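Local coordinates for protein ornithine carbamoyltransferase (Giardia intestinalis, PDB 3GRF) that probably catalyses carbamoyl transfer between ornithine and carbamoyl phosphate, a reaction of the arginine degradation pathway in this parasite, at residues M138-F142 against D177-C182; G161-C167 against V235-D241; F225-K229 against F263-V269. All blocks are in the same frame, centred on the assembly; numbering follows the deposited sequence.

Contact 1: M138-F142 against D177-C182; sequences MVCDF and DLMRGC
Asp177 meets Met138 where helices 135-151 and 173-185 come together. Asp177 CB lies 3.6 Å from Met138 CG, and Met138 SD rests 3.3 Å from the carbonyl carbon C of Asp177. The carboxylate itself serves other partners. Its OD1 receives Arg180 NH1 at 2.9 Å, a salt bridge that arrives from above the carboxylate plane, and also Ile13 N. Its OD2 accepts from His134 N. The carboxylate is buried, and this salt bridge and two backbone N-H groups would be expected to favour its charged form.

Leu178 comes next and carries much of the apolar contact. Its CD1 packs 3.8 Å from Phe142 CZ. The same CD1 sits a doubtfully short 3.2 Å from Met138 SD, since the Leu178 torsions are far from staggered. The Met138 chain is bent twice (chi2 -54°, chi3 89°), which turns its end toward Leu178. The two side chains cross at about a right angle.

Gly181 follows one turn later. Having no side chain, it lets Phe142 CE1 come to 3.6 Å from its CA, so the ring packs directly on the backbone. At Cys182, the backbone N is 3.7 Å from Phe142 CZ. The Cys182 sulfur is tied to Cys189 in a disulfide.

The helix axes pass 10.4 Å apart at a crossing angle of -58°. This is buried helix-helix packing at the junction of the carbamoyl phosphate-binding and ornithine-binding parts of the two-domain transcarbamoylase fold.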
# COMPACT_ATOMS: atom_id res chain seq x y z
N MET A 138 6.32 -19.03 14.11
CA MET A 138 6.63 -20.43 14.46
C MET A 138 7.10 -21.16 13.23
O MET A 138 8.13 -21.80 13.27
CB MET A 138 5.47 -21.19 15.15
CG MET A 138 5.11 -20.67 16.52
SD MET A 138 6.48 -20.56 17.72
CE MET A 138 7.10 -18.93 17.40
N VAL A 139 6.39 -21.03 12.12
CA VAL A 139 6.86 -21.68 10.88
C VAL A 139 8.27 -21.18 10.49
O VAL A 139 9.08 -21.93 9.94
CB VAL A 139 5.93 -21.43 9.69
CG1 VAL A 139 6.39 -22.28 8.45
CG2 VAL A 139 4.51 -21.74 10.07
N CYS A 140 8.55 -19.91 10.81
CA CYS A 140 9.83 -19.27 10.53
C CYS A 140 10.94 -19.93 11.29
O CYS A 140 11.93 -20.37 10.72
CB CYS A 140 9.79 -17.80 10.98
SG CYS A 140 11.35 -16.98 10.59
N ASP A 141 10.78 -19.97 12.60
CA ASP A 141 11.78 -20.51 13.52
C ASP A 141 12.08 -22.00 13.36
O ASP A 141 13.23 -22.40 13.23
CB ASP A 141 11.31 -20.22 14.93
CG ASP A 141 11.25 -18.73 15.20
OD1 ASP A 141 10.57 -18.29 16.17
OD2 ASP A 141 11.89 -17.99 14.44
N PHE A 142 11.05 -22.83 13.29
CA PHE A 142 11.33 -24.25 13.08
C PHE A 142 11.93 -24.55 11.71
O PHE A 142 12.81 -25.39 11.57
CB PHE A 142 10.10 -25.10 13.40
CG PHE A 142 9.70 -24.99 14.82
CD1 PHE A 142 8.57 -24.24 15.19
CD2 PHE A 142 10.48 -25.57 15.83
CE1 PHE A 142 8.21 -24.13 16.49
CE2 PHE A 142 10.10 -25.46 17.18
CZ PHE A 142 8.97 -24.73 17.49
N ASP A 177 3.58 -20.31 21.87
CA ASP A 177 3.55 -20.93 20.53
C ASP A 177 4.79 -21.79 20.24
O ASP A 177 4.70 -22.75 19.47
CB ASP A 177 3.30 -19.83 19.46
CG ASP A 177 2.08 -20.11 18.57
OD1 ASP A 177 1.31 -21.06 18.79
OD2 ASP A 177 1.90 -19.35 17.62
N LEU A 178 5.97 -21.48 20.86
CA LEU A 178 7.21 -22.32 20.72
C LEU A 178 6.95 -23.67 21.41
O LEU A 178 7.28 -24.72 20.86
CB LEU A 178 8.43 -21.62 21.36
CG LEU A 178 9.60 -21.09 20.50
CD1 LEU A 178 9.35 -21.31 19.00
CD2 LEU A 178 9.84 -19.61 20.78
N MET A 179 6.38 -23.62 22.62
CA MET A 179 6.04 -24.85 23.33
C MET A 179 5.12 -25.72 22.49
O MET A 179 5.35 -26.94 22.38
CB MET A 179 5.34 -24.51 24.65
CG MET A 179 6.25 -23.80 25.69
SD MET A 179 5.26 -23.00 26.99
CE MET A 179 4.47 -24.40 27.76
N ARG A 180 4.09 -25.11 21.88
CA ARG A 180 3.20 -25.85 20.96
C ARG A 180 3.94 -26.44 19.75
O ARG A 180 3.64 -27.56 19.34
CB ARG A 180 2.02 -24.99 20.47
CG ARG A 180 0.97 -24.54 21.55
CD ARG A 180 0.07 -23.42 20.99
NE ARG A 180 -0.64 -22.64 22.05
CZ ARG A 180 -0.68 -21.31 22.13
NH1 ARG A 180 -0.04 -20.56 21.25
NH2 ARG A 180 -1.35 -20.71 23.12
N GLY A 181 4.84 -25.67 19.12
CA GLY A 181 5.59 -26.16 17.95
C GLY A 181 6.44 -27.37 18.34
O GLY A 181 6.43 -28.39 17.65
N CYS A 182 7.14 -27.27 19.46
CA CYS A 182 7.97 -28.34 19.99
C CYS A 182 7.09 -29.56 20.26
O CYS A 182 7.44 -30.65 19.90
CB CYS A 182 8.59 -27.94 21.33
SG CYS A 182 10.01 -26.87 21.35

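Contact 2: G161-C167 against V235-D241; sequences GIKFAYC and VDVVYTD
The Tyr166 ring has Asp241 OD2 at its edge, near the ring plane, with the carboxylate plane turned 71° from the ring. Tyr166 OH donates to that oxygen across a very short 2.5 Å. Asn172 ND2 binds the same oxygen, and a water links Tyr166 OH to Asp241 O. The Phe164 and Tyr239 rings meet obliquely, and Phe164 CZ lies 3.5 Å from Tyr239 CB. Phe164 CG is anti to the backbone N (chi1 177°), which carries the ring out beside Val237 CG1 and on to Tyr239.

These rings belong to neighbouring parallel strands, 164-167 and 237-240, at the centre of a Rossmann-like sheet with strand order 3-2-1-4-5. Phe164, Tyr166, Val237 and Tyr239 share the face covered by helix 173-185. Ala165 and Val238 lie on the other face.

Three good bonds form the middle of the ladder. Ala165 N binds Val237 O, Ala165 O accepts Tyr239 N, and Cys167 N binds Tyr239 O, each at 2.9 Å. Beyond the last rung, Thr240 OG1 donates to Cys167 O from above the carbonyl plane.

Asp236 extends the pairing at the start of the strands. Its N donates to Lys163 O at 2.8 Å, and Val237 N adds a weak bond to the same oxygen. Arg276 and Ser274 hold Asp236 OD2. Its other oxygen, OD1, takes Lys163 N through the anti lone pair at 2.6 Å, in a nearly straight bond of 168°.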
# COMPACT_ATOMS: atom_id res chain seq x y z
N GLY A 161 15.77 -34.98 17.81
CA GLY A 161 17.04 -34.93 18.54
C GLY A 161 17.48 -33.54 18.97
O GLY A 161 18.43 -33.39 19.74
N ILE A 162 16.79 -32.51 18.46
CA ILE A 162 17.18 -31.12 18.74
C ILE A 162 16.54 -30.74 20.05
O ILE A 162 15.31 -30.62 20.12
CB ILE A 162 16.72 -30.11 17.64
CG1 ILE A 162 17.19 -30.53 16.27
CG2 ILE A 162 17.37 -28.74 17.90
CD1 ILE A 162 18.66 -30.92 16.26
N LYS A 163 17.36 -30.56 21.08
CA LYS A 163 16.84 -30.10 22.39
C LYS A 163 16.71 -28.58 22.32
O LYS A 163 17.65 -27.92 21.90
CB LYS A 163 17.78 -30.51 23.53
CG LYS A 163 17.91 -32.03 23.80
CD LYS A 163 19.23 -32.55 23.24
CE LYS A 163 19.76 -33.73 24.01
NZ LYS A 163 20.84 -33.23 24.93
N PHE A 164 15.56 -28.04 22.73
CA PHE A 164 15.24 -26.62 22.55
C PHE A 164 15.09 -25.97 23.94
O PHE A 164 14.50 -26.57 24.85
CB PHE A 164 13.96 -26.48 21.71
CG PHE A 164 13.50 -25.03 21.52
CD1 PHE A 164 13.87 -24.31 20.40
CD2 PHE A 164 12.72 -24.39 22.50
CE1 PHE A 164 13.47 -23.00 20.24
CE2 PHE A 164 12.31 -23.11 22.34
CZ PHE A 164 12.69 -22.40 21.23
N ALA A 165 15.64 -24.79 24.15
CA ALA A 165 15.30 -24.05 25.40
C ALA A 165 14.87 -22.60 25.17
O ALA A 165 15.48 -21.92 24.37
CB ALA A 165 16.48 -24.09 26.40
N TYR A 166 13.82 -22.16 25.88
CA TYR A 166 13.33 -20.79 25.83
C TYR A 166 13.78 -20.18 27.16
O TYR A 166 13.62 -20.82 28.20
CB TYR A 166 11.79 -20.66 25.70
CG TYR A 166 11.44 -19.20 25.76
CD1 TYR A 166 11.14 -18.56 27.00
CD2 TYR A 166 11.53 -18.42 24.63
CE1 TYR A 166 10.94 -17.18 27.04
CE2 TYR A 166 11.31 -17.05 24.66
CZ TYR A 166 11.04 -16.44 25.88
OH TYR A 166 10.82 -15.09 25.93
N CYS A 167 14.41 -19.00 27.13
CA CYS A 167 14.88 -18.34 28.37
C CYS A 167 14.18 -17.02 28.50
O CYS A 167 14.05 -16.32 27.52
CB CYS A 167 16.41 -18.13 28.41
SG CYS A 167 17.33 -19.58 28.91
N VAL A 235 21.60 -28.17 25.65
CA VAL A 235 20.54 -27.87 24.67
C VAL A 235 21.14 -27.49 23.31
O VAL A 235 22.30 -27.09 23.23
CB VAL A 235 19.49 -26.83 25.18
CG1 VAL A 235 18.81 -27.30 26.48
CG2 VAL A 235 20.12 -25.47 25.37
N ASP A 236 20.37 -27.63 22.24
CA ASP A 236 20.87 -27.37 20.88
C ASP A 236 20.43 -26.02 20.33
O ASP A 236 20.96 -25.53 19.34
CB ASP A 236 20.43 -28.48 19.93
CG ASP A 236 20.86 -29.85 20.39
OD1 ASP A 236 19.98 -30.67 20.71
OD2 ASP A 236 22.08 -30.10 20.43
N VAL A 237 19.41 -25.42 20.96
CA VAL A 237 18.86 -24.13 20.54
C VAL A 237 18.60 -23.38 21.83
O VAL A 237 18.00 -23.95 22.75
CB VAL A 237 17.50 -24.22 19.81
CG1 VAL A 237 17.02 -22.78 19.39
CG2 VAL A 237 17.61 -25.15 18.60
N VAL A 238 19.06 -22.13 21.88
CA VAL A 238 18.68 -21.24 22.96
C VAL A 238 17.96 -20.02 22.41
O VAL A 238 18.51 -19.24 21.64
CB VAL A 238 19.88 -20.78 23.78
CG1 VAL A 238 19.42 -19.83 24.93
CG2 VAL A 238 20.65 -21.99 24.34
N TYR A 239 16.73 -19.81 22.85
CA TYR A 239 15.90 -18.84 22.19
C TYR A 239 15.47 -17.92 23.30
O TYR A 239 15.18 -18.37 24.40
CB TYR A 239 14.72 -19.59 21.56
CG TYR A 239 13.80 -18.84 20.62
CD1 TYR A 239 13.10 -17.71 21.03
CD2 TYR A 239 13.59 -19.30 19.36
CE1 TYR A 239 12.22 -17.05 20.19
CE2 TYR A 239 12.71 -18.70 18.53
CZ TYR A 239 12.05 -17.55 18.93
OH TYR A 239 11.18 -16.95 18.08
N THR A 240 15.50 -16.62 23.03
CA THR A 240 14.97 -15.64 23.97
C THR A 240 14.26 -14.52 23.23
O THR A 240 14.31 -14.45 22.00
CB THR A 240 16.06 -15.11 24.92
OG1 THR A 240 15.44 -14.36 25.97
CG2 THR A 240 17.09 -14.29 24.18
N ASP A 241 13.53 -13.69 23.96
CA ASP A 241 12.94 -12.54 23.28
C ASP A 241 12.67 -11.41 24.25
O ASP A 241 12.93 -11.55 25.43
CB ASP A 241 11.73 -12.94 22.37
CG ASP A 241 10.38 -12.97 23.09
OD1 ASP A 241 9.38 -12.61 22.45
OD2 ASP A 241 10.29 -13.35 24.26
O HOH W 1 11.83 -13.05 27.54

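Contact 3: F225-K229 against F263-V269; sequences FHDCK and FQVDDAV
Phe263 points its ring rim at the turn that leads into helix 228-232. His226 O and Asp227 N both lie at the ring edge, near its plane, and Phe263 CZ is 3.4 Å from His226 O. Further along the ring, Phe263 CD1 comes to 3.5 Å from Cys228 CB. The ring thus lies alongside the backbone of 226-228, and Pro194 also packs against it.

The Cys228 sulfur is turned away from its own backbone N (chi1 -169°). This brings SG to 4.1 Å from Val269 CG1 and lets it form the disulfide with Cys167.

Lys229 runs obliquely across Val269. A bend at chi3 (-130°) lays the end of its chain on the start of helix 267-270. There Lys229 CE is 3.9 Å from Val269 CG2, and Lys229 NZ is 3.8 Å from Ala268 CB.

Both helix starts are capped by an aspartate. Asp266 OD2 accepts from Val269 N at 3.0 Å. Asp227 OD2 likewise takes Lys230 N.

Apolar groups lie on one side of nearly every close pair: the Phe263 ring against backbone N and O atoms, and the methyls of Ala268 and Val269 against the Lys229 chain and the Cys228 sulfur. Lys229 NZ stays 4.7 Å from Asp266 OD2, too far for a salt bridge, though the opposite charges may attract weakly. The two segments therefore meet through van der Waals contact; the Cys228-Cys167 disulfide ties 225-229 to strand 164-167, not to 263-269.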
# COMPACT_ATOMS: atom_id res chain seq x y z
N PHE A 225 12.18 -25.09 33.92
CA PHE A 225 13.33 -24.88 34.78
C PHE A 225 13.26 -23.49 35.39
O PHE A 225 12.74 -22.57 34.76
CB PHE A 225 14.62 -25.03 33.96
CG PHE A 225 14.97 -26.45 33.65
CD1 PHE A 225 14.33 -27.12 32.62
CD2 PHE A 225 15.96 -27.10 34.36
CE1 PHE A 225 14.67 -28.44 32.29
CE2 PHE A 225 16.31 -28.42 34.04
CZ PHE A 225 15.66 -29.08 32.99
N HIS A 226 13.77 -23.34 36.61
CA HIS A 226 13.88 -22.01 37.21
C HIS A 226 15.33 -21.53 37.41
O HIS A 226 15.62 -20.68 38.24
CB HIS A 226 13.01 -21.91 38.48
CG HIS A 226 11.54 -22.02 38.19
ND1 HIS A 226 10.68 -22.80 38.94
CD2 HIS A 226 10.79 -21.49 37.21
CE1 HIS A 226 9.46 -22.71 38.44
NE2 HIS A 226 9.50 -21.93 37.38
N ASP A 227 16.22 -22.11 36.58
CA ASP A 227 17.65 -21.80 36.50
C ASP A 227 18.00 -22.02 35.03
O ASP A 227 17.93 -23.17 34.56
CB ASP A 227 18.45 -22.76 37.41
CG ASP A 227 19.90 -22.31 37.66
OD1 ASP A 227 20.13 -21.55 38.64
OD2 ASP A 227 20.82 -22.71 36.92
N CYS A 228 18.22 -20.95 34.29
CA CYS A 228 18.48 -21.03 32.86
C CYS A 228 19.71 -21.88 32.49
O CYS A 228 19.70 -22.55 31.46
CB CYS A 228 18.61 -19.60 32.34
SG CYS A 228 18.62 -19.45 30.53
N LYS A 229 20.75 -21.84 33.32
CA LYS A 229 21.96 -22.64 33.05
C LYS A 229 21.69 -24.13 33.16
O LYS A 229 22.14 -24.95 32.32
CB LYS A 229 23.10 -22.25 34.01
CG LYS A 229 24.05 -21.28 33.34
CD LYS A 229 24.98 -20.55 34.30
CE LYS A 229 24.87 -19.06 33.97
NZ LYS A 229 25.54 -18.15 34.93
N PHE A 263 17.98 -14.54 33.97
CA PHE A 263 17.59 -15.26 32.76
C PHE A 263 18.05 -14.64 31.50
O PHE A 263 17.58 -15.01 30.42
CB PHE A 263 16.10 -15.56 32.74
CG PHE A 263 15.73 -16.57 33.77
CD1 PHE A 263 15.76 -17.92 33.47
CD2 PHE A 263 15.49 -16.17 35.07
CE1 PHE A 263 15.47 -18.86 34.44
CE2 PHE A 263 15.20 -17.11 36.06
CZ PHE A 263 15.21 -18.45 35.76
N GLN A 264 19.00 -13.73 31.64
CA GLN A 264 19.67 -13.12 30.49
C GLN A 264 20.49 -14.18 29.81
O GLN A 264 21.25 -14.89 30.48
CB GLN A 264 20.61 -12.04 30.99
CG GLN A 264 21.45 -11.40 29.89
CD GLN A 264 22.11 -10.16 30.37
OE1 GLN A 264 23.08 -10.22 31.08
NE2 GLN A 264 21.53 -9.03 30.03
N VAL A 265 20.37 -14.32 28.49
CA VAL A 265 21.26 -15.27 27.82
C VAL A 265 22.66 -14.63 27.61
O VAL A 265 22.84 -13.80 26.74
CB VAL A 265 20.67 -15.88 26.49
CG1 VAL A 265 21.61 -16.86 25.92
CG2 VAL A 265 19.31 -16.57 26.74
N ASP A 266 23.62 -15.01 28.46
CA ASP A 266 25.02 -14.54 28.35
C ASP A 266 26.00 -15.64 27.90
O ASP A 266 25.59 -16.73 27.47
CB ASP A 266 25.47 -13.86 29.68
CG ASP A 266 25.43 -14.82 30.89
OD1 ASP A 266 25.58 -14.34 32.00
OD2 ASP A 266 25.26 -16.05 30.77
N ASP A 267 27.31 -15.36 27.99
CA ASP A 267 28.34 -16.29 27.51
C ASP A 267 28.34 -17.56 28.38
O ASP A 267 28.57 -18.66 27.87
CB ASP A 267 29.73 -15.63 27.54
CG ASP A 267 29.98 -14.61 26.41
OD1 ASP A 267 29.23 -14.51 25.43
OD2 ASP A 267 31.01 -13.89 26.50
N ALA A 268 28.10 -17.41 29.69
CA ALA A 268 28.11 -18.57 30.60
C ALA A 268 26.90 -19.45 30.34
O ALA A 268 26.95 -20.67 30.53
CB ALA A 268 28.08 -18.12 32.06
N VAL A 269 25.80 -18.84 29.94
CA VAL A 269 24.62 -19.60 29.55
C VAL A 269 24.94 -20.40 28.28
O VAL A 269 24.74 -21.61 28.26
CB VAL A 269 23.32 -18.69 29.41
CG1 VAL A 269 22.22 -19.41 28.67
CG2 VAL A 269 22.78 -18.28 30.78

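How the contacts relate
From the N terminus, helix 135-151 comes first. Contact 1 closes the loop from it to helix 173-185, and strand 164-167 lies within that loop. Contact 2 opens on that strand and closes only at 235-241, so it crosses contact 1. Contact 3 opens at 225-229, before contact 2 closes, and ends at 263-269. It therefore crosses contact 2 but follows contact 1 in series. Contact 2 joins the other two. On one face of its strands, Leu178 packs on Phe164, and Tyr239 OH probably bonds Asp141 OD1. On the other, Val265 packs on Val238, and the Cys167-Cys228 disulfide ties the sheet to the start of helix 228-232. Contacts 1 and 3 do not touch.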